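Local coordinates for protein Cap5O (PDB 3OJO) that probably oxidises UDP-N-acetyl-mannosamine with NAD as cofactor, a step in the synthesis of the Staphylococcus aureus capsular polysaccharide, at residues D104-L107 against V108-L112; A111-S114 against I115-F118; G148-I151 against G152-I155; D273-F276 against I277-D281. All coordinates share one frame; numbering follows the deposited sequence.

Contact 1. Residues D104-L107 against V108-L112; sequences DISL and VMRAL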
loop_
_atom_site.group_PDB
_atom_site.type_symbol
_atom_site.label_atom_id
_atom_site.label_comp_id
_atom_site.label_asym_id
_atom_site.label_seq_id
_atom_site.Cartn_x
_atom_site.Cartn_y
_atom_site.Cartn_z
ATOM N N ASP B 104 -16.414 -0.738 -17.077
ATOM C CA ASP B 104 -17.312 -1.186 -18.124
ATOM C C ASP B 104 -16.832 -0.575 -19.456
ATOM O O ASP B 104 -16.857 0.649 -19.605
ATOM C CB ASP B 104 -18.762 -0.807 -17.783
ATOM C CG ASP B 104 -19.804 -1.261 -18.780
ATOM O OD1 ASP B 104 -20.900 -0.659 -18.801
ATOM O OD2 ASP B 104 -19.517 -2.203 -19.555
ATOM N N ILE B 105 -16.353 -1.427 -20.402
ATOM C CA ILE B 105 -15.849 -0.998 -21.718
ATOM C C ILE B 105 -16.930 -0.880 -22.799
ATOM O O ILE B 105 -16.599 -0.630 -23.958
ATOM C CB ILE B 105 -14.663 -1.846 -22.217
ATOM C CG1 ILE B 105 -15.064 -3.320 -22.466
ATOM C CG2 ILE B 105 -13.362 -1.615 -21.428
ATOM C CD1 ILE B 105 -14.308 -4.040 -23.550
ATOM N N SER B 106 -18.204 -1.094 -22.431
ATOM C CA SER B 106 -19.359 -1.071 -23.343
ATOM C C SER B 106 -19.547 0.216 -24.128
ATOM O O SER B 106 -19.843 0.140 -25.313
ATOM C CB SER B 106 -20.638 -1.422 -22.596
ATOM O OG SER B 106 -20.504 -2.698 -21.997
ATOM N N LEU B 107 -19.373 1.397 -23.488
ATOM C CA LEU B 107 -19.544 2.676 -24.194
ATOM C C LEU B 107 -18.392 2.936 -25.153
ATOM O O LEU B 107 -18.591 3.548 -26.202
ATOM C CB LEU B 107 -19.805 3.870 -23.261
ATOM C CG LEU B 107 -20.820 3.679 -22.108
ATOM C CD1 LEU B 107 -21.079 4.980 -21.415
ATOM C CD2 LEU B 107 -22.141 3.182 -22.595
ATOM N N VAL B 108 -17.200 2.420 -24.808
ATOM C CA VAL B 108 -15.985 2.481 -25.628
ATOM C C VAL B 108 -16.159 1.600 -26.890
ATOM O O VAL B 108 -15.718 1.970 -27.966
ATOM C CB VAL B 108 -14.744 2.051 -24.807
ATOM C CG1 VAL B 108 -13.472 2.170 -25.636
ATOM C CG2 VAL B 108 -14.627 2.858 -23.531
ATOM N N MET B 109 -16.775 0.437 -26.736
ATOM C CA MET B 109 -17.014 -0.482 -27.834
ATOM C C MET B 109 -18.153 0.025 -28.731
ATOM O O MET B 109 -18.029 -0.017 -29.955
ATOM C CB MET B 109 -17.196 -1.915 -27.328
ATOM C CG MET B 109 -15.937 -2.496 -26.668
ATOM S SD MET B 109 -14.431 -2.356 -27.666
ATOM C CE MET B 109 -13.354 -1.879 -26.509
ATOM N N ARG B 110 -19.203 0.615 -28.125
ATOM C CA ARG B 110 -20.299 1.255 -28.863
ATOM C C ARG B 110 -19.727 2.419 -29.671
ATOM O O ARG B 110 -20.037 2.534 -30.852
ATOM C CB ARG B 110 -21.362 1.777 -27.889
ATOM C CG ARG B 110 -22.694 1.085 -27.999
ATOM C CD ARG B 110 -23.614 1.445 -26.844
ATOM N NE ARG B 110 -23.508 0.489 -25.739
ATOM C CZ ARG B 110 -24.029 0.677 -24.529
ATOM N NH1 ARG B 110 -24.679 1.797 -24.245
ATOM N NH2 ARG B 110 -23.888 -0.250 -23.589
ATOM N N ALA B 111 -18.854 3.251 -29.033
ATOM C CA ALA B 111 -18.162 4.371 -29.655
ATOM C C ALA B 111 -17.211 3.895 -30.751
ATOM O O ALA B 111 -17.041 4.599 -31.748
ATOM C CB ALA B 111 -17.395 5.168 -28.616
ATOM N N LEU B 112 -16.579 2.705 -30.566
ATOM C CA LEU B 112 -15.705 2.128 -31.584
ATOM C C LEU B 112 -16.530 1.761 -32.826
ATOM O O LEU B 112 -16.112 2.094 -33.936
ATOM C CB LEU B 112 -14.874 0.940 -31.063
ATOM C CG LEU B 112 -13.797 0.356 -32.037
ATOM C CD1 LEU B 112 -12.743 1.398 -32.444
ATOM C CD2 LEU B 112 -13.138 -0.891 -31.459
HETATM O O HOH W 1 -17.340 2.245 -21.554
#

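Contact 2. Residues A111-S114 against I115-F118; sequences ALDS and ILPF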
loop_
_atom_site.group_PDB
_atom_site.type_symbol
_atom_site.label_atom_id
_atom_site.label_comp_id
_atom_site.label_asym_id
_atom_site.label_seq_id
_atom_site.Cartn_x
_atom_site.Cartn_y
_atom_site.Cartn_z
ATOM N N ALA B 111 -18.854 3.251 -29.033
ATOM C CA ALA B 111 -18.162 4.371 -29.655
ATOM C C ALA B 111 -17.211 3.895 -30.751
ATOM O O ALA B 111 -17.041 4.599 -31.748
ATOM C CB ALA B 111 -17.395 5.168 -28.616
ATOM N N LEU B 112 -16.579 2.705 -30.566
ATOM C CA LEU B 112 -15.705 2.128 -31.584
ATOM C C LEU B 112 -16.530 1.761 -32.826
ATOM O O LEU B 112 -16.112 2.094 -33.936
ATOM C CB LEU B 112 -14.874 0.940 -31.063
ATOM C CG LEU B 112 -13.797 0.356 -32.037
ATOM C CD1 LEU B 112 -12.743 1.398 -32.444
ATOM C CD2 LEU B 112 -13.138 -0.891 -31.459
ATOM N N ASP B 113 -17.738 1.181 -32.630
ATOM C CA ASP B 113 -18.645 0.804 -33.725
ATOM C C ASP B 113 -19.184 1.984 -34.545
ATOM O O ASP B 113 -19.505 1.795 -35.721
ATOM C CB ASP B 113 -19.797 -0.082 -33.241
ATOM C CG ASP B 113 -19.409 -1.474 -32.816
ATOM O OD1 ASP B 113 -20.068 -2.019 -31.905
ATOM O OD2 ASP B 113 -18.445 -2.026 -33.394
ATOM N N SER B 114 -19.283 3.188 -33.939
ATOM C CA SER B 114 -19.754 4.422 -34.599
ATOM C C SER B 114 -18.711 4.970 -35.586
ATOM O O SER B 114 -19.057 5.615 -36.577
ATOM C CB SER B 114 -20.090 5.488 -33.556
ATOM O OG SER B 114 -18.956 6.223 -33.116
ATOM N N ILE B 115 -17.437 4.697 -35.291
ATOM C CA ILE B 115 -16.232 5.117 -35.994
ATOM C C ILE B 115 -15.891 4.214 -37.198
ATOM O O ILE B 115 -15.429 4.715 -38.221
ATOM C CB ILE B 115 -15.128 5.177 -34.897
ATOM C CG1 ILE B 115 -14.977 6.599 -34.357
ATOM C CG2 ILE B 115 -13.785 4.472 -35.221
ATOM C CD1 ILE B 115 -14.090 6.697 -33.118
ATOM N N LEU B 116 -16.112 2.890 -37.054
ATOM C CA LEU B 116 -15.811 1.843 -38.033
ATOM C C LEU B 116 -16.213 2.128 -39.491
ATOM O O LEU B 116 -15.335 2.008 -40.352
ATOM C CB LEU B 116 -16.359 0.485 -37.583
ATOM C CG LEU B 116 -15.807 -0.151 -36.319
ATOM C CD1 LEU B 116 -16.316 -1.555 -36.183
ATOM C CD2 LEU B 116 -14.269 -0.102 -36.260
ATOM N N PRO B 117 -17.486 2.523 -39.816
ATOM C CA PRO B 117 -17.829 2.794 -41.229
ATOM C C PRO B 117 -17.068 3.944 -41.897
ATOM O O PRO B 117 -17.098 4.057 -43.117
ATOM C CB PRO B 117 -19.329 3.108 -41.177
ATOM C CG PRO B 117 -19.801 2.604 -39.883
ATOM C CD PRO B 117 -18.663 2.729 -38.946
ATOM N N PHE B 118 -16.405 4.794 -41.110
ATOM C CA PHE B 118 -15.686 5.960 -41.616
ATOM C C PHE B 118 -14.184 5.746 -41.738
ATOM O O PHE B 118 -13.484 6.627 -42.239
ATOM C CB PHE B 118 -16.008 7.188 -40.748
ATOM C CG PHE B 118 -17.494 7.421 -40.589
ATOM C CD1 PHE B 118 -18.208 8.136 -41.543
ATOM C CD2 PHE B 118 -18.186 6.892 -39.507
ATOM C CE1 PHE B 118 -19.584 8.321 -41.411
ATOM C CE2 PHE B 118 -19.562 7.074 -39.376
ATOM C CZ PHE B 118 -20.251 7.796 -40.322
#

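Contact 3. Residues G148-I151 against G152-I155; sequences GFTI and GEDI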
loop_
_atom_site.group_PDB
_atom_site.type_symbol
_atom_site.label_atom_id
_atom_site.label_comp_id
_atom_site.label_asym_id
_atom_site.label_seq_id
_atom_site.Cartn_x
_atom_site.Cartn_y
_atom_site.Cartn_z
ATOM N N GLY B 148 -10.700 -4.687 -43.420
ATOM C CA GLY B 148 -9.440 -4.812 -44.157
ATOM C C GLY B 148 -8.274 -4.044 -43.559
ATOM O O GLY B 148 -7.690 -3.198 -44.247
ATOM N N PHE B 149 -7.919 -4.327 -42.281
ATOM C CA PHE B 149 -6.868 -3.581 -41.588
ATOM C C PHE B 149 -5.785 -4.379 -40.861
ATOM O O PHE B 149 -6.055 -5.452 -40.316
ATOM C CB PHE B 149 -7.475 -2.516 -40.655
ATOM C CG PHE B 149 -8.070 -1.303 -41.336
ATOM C CD1 PHE B 149 -7.252 -0.310 -41.868
ATOM C CD2 PHE B 149 -9.450 -1.125 -41.401
ATOM C CE1 PHE B 149 -7.802 0.815 -42.497
ATOM C CE2 PHE B 149 -10.000 0.010 -42.019
ATOM C CZ PHE B 149 -9.169 0.975 -42.558
ATOM N N THR B 150 -4.554 -3.809 -40.851
ATOM C CA THR B 150 -3.340 -4.325 -40.213
ATOM C C THR B 150 -2.811 -3.225 -39.289
ATOM O O THR B 150 -2.479 -2.127 -39.755
ATOM C CB THR B 150 -2.343 -4.841 -41.277
ATOM O OG1 THR B 150 -2.948 -5.955 -41.939
ATOM C CG2 THR B 150 -1.002 -5.277 -40.686
ATOM N N ILE B 151 -2.777 -3.520 -37.981
ATOM C CA ILE B 151 -2.364 -2.571 -36.933
ATOM C C ILE B 151 -0.865 -2.279 -37.017
ATOM O O ILE B 151 -0.055 -3.210 -37.022
ATOM C CB ILE B 151 -2.869 -3.003 -35.518
ATOM C CG1 ILE B 151 -4.413 -2.947 -35.418
ATOM C CG2 ILE B 151 -2.266 -2.138 -34.398
ATOM C CD1 ILE B 151 -5.095 -3.947 -35.779
ATOM N N GLY B 152 -0.527 -0.994 -37.122
ATOM C CA GLY B 152 0.851 -0.535 -37.251
ATOM C C GLY B 152 1.252 -0.326 -38.694
ATOM O O GLY B 152 2.324 0.224 -38.971
ATOM N N GLU B 153 0.368 -0.747 -39.623
ATOM C CA GLU B 153 0.564 -0.641 -41.066
ATOM C C GLU B 153 -0.506 0.252 -41.684
ATOM O O GLU B 153 -0.182 1.335 -42.181
ATOM C CB GLU B 153 0.576 -2.045 -41.712
ATOM C CG GLU B 153 1.615 -2.194 -42.809
ATOM C CD GLU B 153 2.078 -3.613 -43.065
ATOM O OE1 GLU B 153 2.823 -4.155 -42.215
ATOM O OE2 GLU B 153 1.825 -4.122 -44.180
ATOM N N ASP B 154 -1.782 -0.195 -41.628
ATOM C CA ASP B 154 -2.950 0.498 -42.182
ATOM C C ASP B 154 -3.576 1.517 -41.205
ATOM O O ASP B 154 -3.976 2.598 -41.632
ATOM C CB ASP B 154 -4.014 -0.513 -42.639
ATOM C CG ASP B 154 -3.537 -1.606 -43.568
ATOM O OD1 ASP B 154 -2.831 -1.289 -44.539
ATOM O OD2 ASP B 154 -3.933 -2.763 -43.366
ATOM N N ILE B 155 -3.703 1.153 -39.910
ATOM C CA ILE B 155 -4.252 2.015 -38.847
ATOM C C ILE B 155 -3.432 1.948 -37.564
ATOM O O ILE B 155 -2.831 0.913 -37.258
ATOM C CB ILE B 155 -5.760 1.829 -38.557
ATOM C CG1 ILE B 155 -6.133 0.381 -38.261
ATOM C CG2 ILE B 155 -6.650 2.495 -39.580
ATOM C CD1 ILE B 155 -6.141 0.125 -36.786
#

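Contact 4. Residues D273-F276 against I277-D281; sequences DPYF and IIAKD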
loop_
_atom_site.group_PDB
_atom_site.type_symbol
_atom_site.label_atom_id
_atom_site.label_comp_id
_atom_site.label_asym_id
_atom_site.label_seq_id
_atom_site.Cartn_x
_atom_site.Cartn_y
_atom_site.Cartn_z
ATOM N N ASP B 273 -9.785 -7.032 -15.104
ATOM C CA ASP B 273 -10.565 -7.202 -16.318
ATOM C C ASP B 273 -11.743 -8.136 -15.951
ATOM O O ASP B 273 -11.539 -9.117 -15.216
ATOM C CB ASP B 273 -9.711 -7.708 -17.495
ATOM C CG ASP B 273 -9.366 -9.178 -17.458
ATOM O OD1 ASP B 273 -8.309 -9.523 -16.892
ATOM O OD2 ASP B 273 -10.151 -9.983 -18.000
ATOM N N PRO B 274 -12.990 -7.790 -16.366
ATOM C CA PRO B 274 -14.155 -8.619 -15.981
ATOM C C PRO B 274 -14.012 -10.127 -16.219
ATOM O O PRO B 274 -14.462 -10.924 -15.392
ATOM C CB PRO B 274 -15.305 -8.002 -16.782
ATOM C CG PRO B 274 -14.887 -6.578 -17.000
ATOM C CD PRO B 274 -13.402 -6.641 -17.202
ATOM N N TYR B 275 -13.333 -10.509 -17.311
ATOM C CA TYR B 275 -13.137 -11.902 -17.668
ATOM C C TYR B 275 -11.980 -12.648 -16.975
ATOM O O TYR B 275 -12.220 -13.281 -15.954
ATOM C CB TYR B 275 -13.185 -12.111 -19.201
ATOM C CG TYR B 275 -13.104 -13.561 -19.614
ATOM C CD1 TYR B 275 -14.158 -14.439 -19.367
ATOM C CD2 TYR B 275 -11.961 -14.070 -20.219
ATOM C CE1 TYR B 275 -14.067 -15.791 -19.698
ATOM C CE2 TYR B 275 -11.856 -15.418 -20.549
ATOM C CZ TYR B 275 -12.926 -16.269 -20.324
ATOM O OH TYR B 275 -12.828 -17.596 -20.667
ATOM N N PHE B 276 -10.759 -12.610 -17.549
ATOM C CA PHE B 276 -9.560 -13.328 -17.102
ATOM C C PHE B 276 -9.324 -13.438 -15.593
ATOM O O PHE B 276 -9.197 -14.555 -15.085
ATOM C CB PHE B 276 -8.293 -12.786 -17.786
ATOM C CG PHE B 276 -8.221 -12.938 -19.287
ATOM C CD1 PHE B 276 -7.689 -14.086 -19.861
ATOM C CD2 PHE B 276 -8.614 -11.902 -20.126
ATOM C CE1 PHE B 276 -7.600 -14.217 -21.248
ATOM C CE2 PHE B 276 -8.519 -12.031 -21.514
ATOM C CZ PHE B 276 -8.014 -13.188 -22.064
ATOM N N ILE B 277 -9.259 -12.292 -14.883
ATOM C CA ILE B 277 -8.949 -12.254 -13.444
ATOM C C ILE B 277 -10.129 -12.121 -12.454
ATOM O O ILE B 277 -9.937 -11.671 -11.313
ATOM C CB ILE B 277 -7.727 -11.344 -13.120
ATOM C CG1 ILE B 277 -7.950 -9.910 -13.661
ATOM C CG2 ILE B 277 -6.422 -11.986 -13.643
ATOM C CD1 ILE B 277 -7.044 -8.891 -13.157
ATOM N N ILE B 278 -11.338 -12.540 -12.886
ATOM C CA ILE B 278 -12.570 -12.576 -12.080
ATOM C C ILE B 278 -13.313 -13.870 -12.441
ATOM O O ILE B 278 -13.622 -14.666 -11.552
ATOM C CB ILE B 278 -13.493 -11.314 -12.197
ATOM C CG1 ILE B 278 -12.759 -10.005 -11.827
ATOM C CG2 ILE B 278 -14.767 -11.487 -11.333
ATOM C CD1 ILE B 278 -13.487 -8.745 -12.184
ATOM N N ALA B 279 -13.592 -14.067 -13.748
ATOM C CA ALA B 279 -14.278 -15.242 -14.277
ATOM C C ALA B 279 -13.354 -16.463 -14.420
ATOM O O ALA B 279 -13.837 -17.588 -14.287
ATOM C CB ALA B 279 -14.927 -14.914 -15.614
ATOM N N LYS B 280 -12.041 -16.259 -14.678
ATOM C CA LYS B 280 -11.115 -17.384 -14.869
ATOM C C LYS B 280 -10.042 -17.643 -13.795
ATOM O O LYS B 280 -9.597 -18.790 -13.672
ATOM C CB LYS B 280 -10.528 -17.414 -16.297
ATOM C CG LYS B 280 -11.561 -17.505 -17.440
ATOM C CD LYS B 280 -12.693 -18.560 -17.276
ATOM C CE LYS B 280 -12.274 -20.007 -17.433
ATOM N NZ LYS B 280 -13.414 -20.933 -17.185
ATOM N N ASP B 281 -9.622 -16.597 -13.029
ATOM C CA ASP B 281 -8.620 -16.714 -11.946
ATOM C C ASP B 281 -8.879 -15.688 -10.786
ATOM O O ASP B 281 -8.064 -14.781 -10.560
ATOM C CB ASP B 281 -7.190 -16.624 -12.523
ATOM C CG ASP B 281 -6.121 -17.356 -11.732
ATOM O OD1 ASP B 281 -6.480 -18.132 -10.810
ATOM O OD2 ASP B 281 -4.929 -17.177 -12.046
#

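Contact 1. Residues D104-L107 against V108-L112
Arg110 N donates to Ser106 O over 2.9 Å, close to straight with an N-H...O angle of 158°. Ala111 N reaches Leu107 O over 2.9 Å, and Met109 N reaches Ile105 O over 3.0 Å; these i to i+4 bonds close the first turn of helix 106-115. Ahead of them, Asp104 OD2 caps the start of the helix: Ser106 OG donates a hydrogen bond to it at 2.7 Å on the syn side of the carboxylate, and Ser106 N adds a weak bond. The hydroxyl can do this because OG stands anti to its own carbonyl carbon (chi1 -58°), beside the backbone N. A water links the same end, donating to Asp104 O and accepting from Val108 N. The helix is the crossover of a beta-alpha-beta unit of the Rossmann-type NAD domain, between strands 86-89 and 124-127, and both Leu107 and Ala111 belong to the NAD pocket. On the outer side the guanidinium of Arg110 runs back along the helix. Leu107 CD2 lies over one of its faces, toward the rim, with NH1 3.3 Å from that CD2, while Ser106 CB approaches NH2 obliquely at 3.6 Å. Away from this, Ile105 CD1 meets Met109 CE at 3.8 Å, the thioether chain being folded at chi2 and chi3; both residues pack against helix 135-145, on Phe139 and on Thr135 and Val140 respectively.

Contact 2. Residues A111-S114 against I115-F118
Leu112 O takes two backbone donors, Leu116 N and Ile115 N, each 3.2 Å from that oxygen. Their approaches differ: Leu116 N comes nearly in line with the C=O bond (160°), whereas Ile115 N sits well above the carbonyl plane, away from a lone pair. One oxygen thus serves an i+4 and an i+3 bond together, consistent with the passage into the 3-10 segment 116-118. Phe118 N continues that pattern with a bond to Ile115 O. Pro117 has no N-H to offer, and its CD instead rests 3.5 Å from Asp113 O. The Phe118 ring turns back so that CE2 presents its edge to Ser114 O, 3.2 Å away and in the ring plane. Asp113 and Leu116 run side by side, with OD2 of the aspartate 3.5 Å from Leu116 CD1. Behind this shell, Ser114 OG bonds to Ala111 O at 2.9 Å; with chi1 at 83° the hydroxyl lies between the backbone N and the carbonyl carbon, folded against the preceding turn. Leu112 CD1 lies 4.3 Å from Ile115 CG2, a loose apolar contact. Outward, Leu112 and Leu116 press on helix 135-145, both meeting Val143, while Ala111 and Ile115 face the sheet, touching Ile89 of strand 86-89 and Val17 of strand 13-17.

Contact 3. Residues G148-I151 against G152-I155
Thr150 O holds the turn by two backbone bonds. Asp154 N approaches it in the carbonyl plane at 2.8 Å, and Glu153 N comes from above that plane at 3.2 Å. The i+4 bond defines an alpha-turn; nested inside it, the i+3 bond closes a type II beta turn with Ile151 and Gly152 at its corners, the positive phi of Gly152 (95°) suiting the second. Gly152 N returns a bond to Ile155 O. Ile151 and Ile155 form a single beta bridge, accompanied by a CA-H...O contact of 3.5 Å from Ile151 CA to Ile155 O. The side-chain hydrogen bond across the turn is weak: Asp154 CG stands anti to its carbonyl carbon, beside the backbone N (chi1 -52°), which brings OD2 within 2.8 Å of Thr150 N, but bent to 124°. Among apolar contacts, Phe149 CD1 turns its ring edge to Asp154 CB at 3.3 Å, and CE1 lies obliquely 3.6 Å from Ile155 CG2. Ile151 CG1 meets Ile155 CD1 at 3.8 Å. The loop joins helix 135-145 to strand 156-159 of the Rossmann sheet, away from the annotated sites. Lys121 makes a cation-pi contact with the Phe149 ring and bonds to Gly148 O. The geometry is consistent with a turn held chiefly by main-chain bonds converging on one carbonyl, with the aspartate as a minor clasp; Phe149 and the two isoleucines pack beside it, Phe149 and Ile155 against Ile144 of helix 135-145.

Contact 4. Residues D273-F276 against I277-D281
Tyr275 O is gripped by three backbone donors. Ala279 N is the shortest at 2.7 Å and lies in the carbonyl plane; Lys280 N, 3.2 Å from the same oxygen, is tilted 31° from that plane, and Ile278 N sits above it at 3.3 Å. Bonds to i+3, i+4 and i+5 on one acceptor describe a short helix that widens into a pi-type turn, and the weak bond from Lys280 N to Phe276 O fits that loose winding. At its start Asp273 acts as a cap, OD2 accepting weakly from Phe276 N at 2.7 Å. Its carboxylate is also held against apolar groups: OD1 is 3.3 Å from Ile277 CG1, and CG lies at the edge of the Phe276 ring, in its plane. The Tyr275 ring is carried forward along the helix by a chi1 of -175°, with CG anti to the backbone N. Lys280, bent at chi2 and chi3, lays its aliphatic part over one face, CG 3.4 Å from Tyr275 CZ, a CH-pi type of contact. The CD2 edge of Tyr275 points at the centre of a Phe276 face, CD2 3.9 Å above that ring's plane, a T-shaped (edge-to-face) pair with planes about 70° apart. Helix 275-280 of the central domain precedes the long helix 286-312 and meets the second subunit: Ile277 packs on Ile235 and Phe276 on Leu239 there, Asp281 OD2 bonds to Asn238 of that subunit, and Ile278 reaches Tyr100 of its own chain.

Along the chain the contacts come in order, 1 and 2 on the same helix 106-115, then 3, then 4. Contacts 1 and 2 share Ala111 and Leu112, with centres about 10 Å apart, and run from the helix's capped start beside the NAD pocket to the 3-10 segment 116-118 that follows. Contact 3 lies about 15 Å from contact 2 between centres, in the loop after helix 135-145. All three lie in the Rossmann-type NAD-binding domain. Contact 4 falls in the central domain, about 19 Å from contact 1 between centres, with nearest atoms about 6 Å apart. Of the four, it alone touches the second subunit, so the set spans cofactor domain and dimer interface.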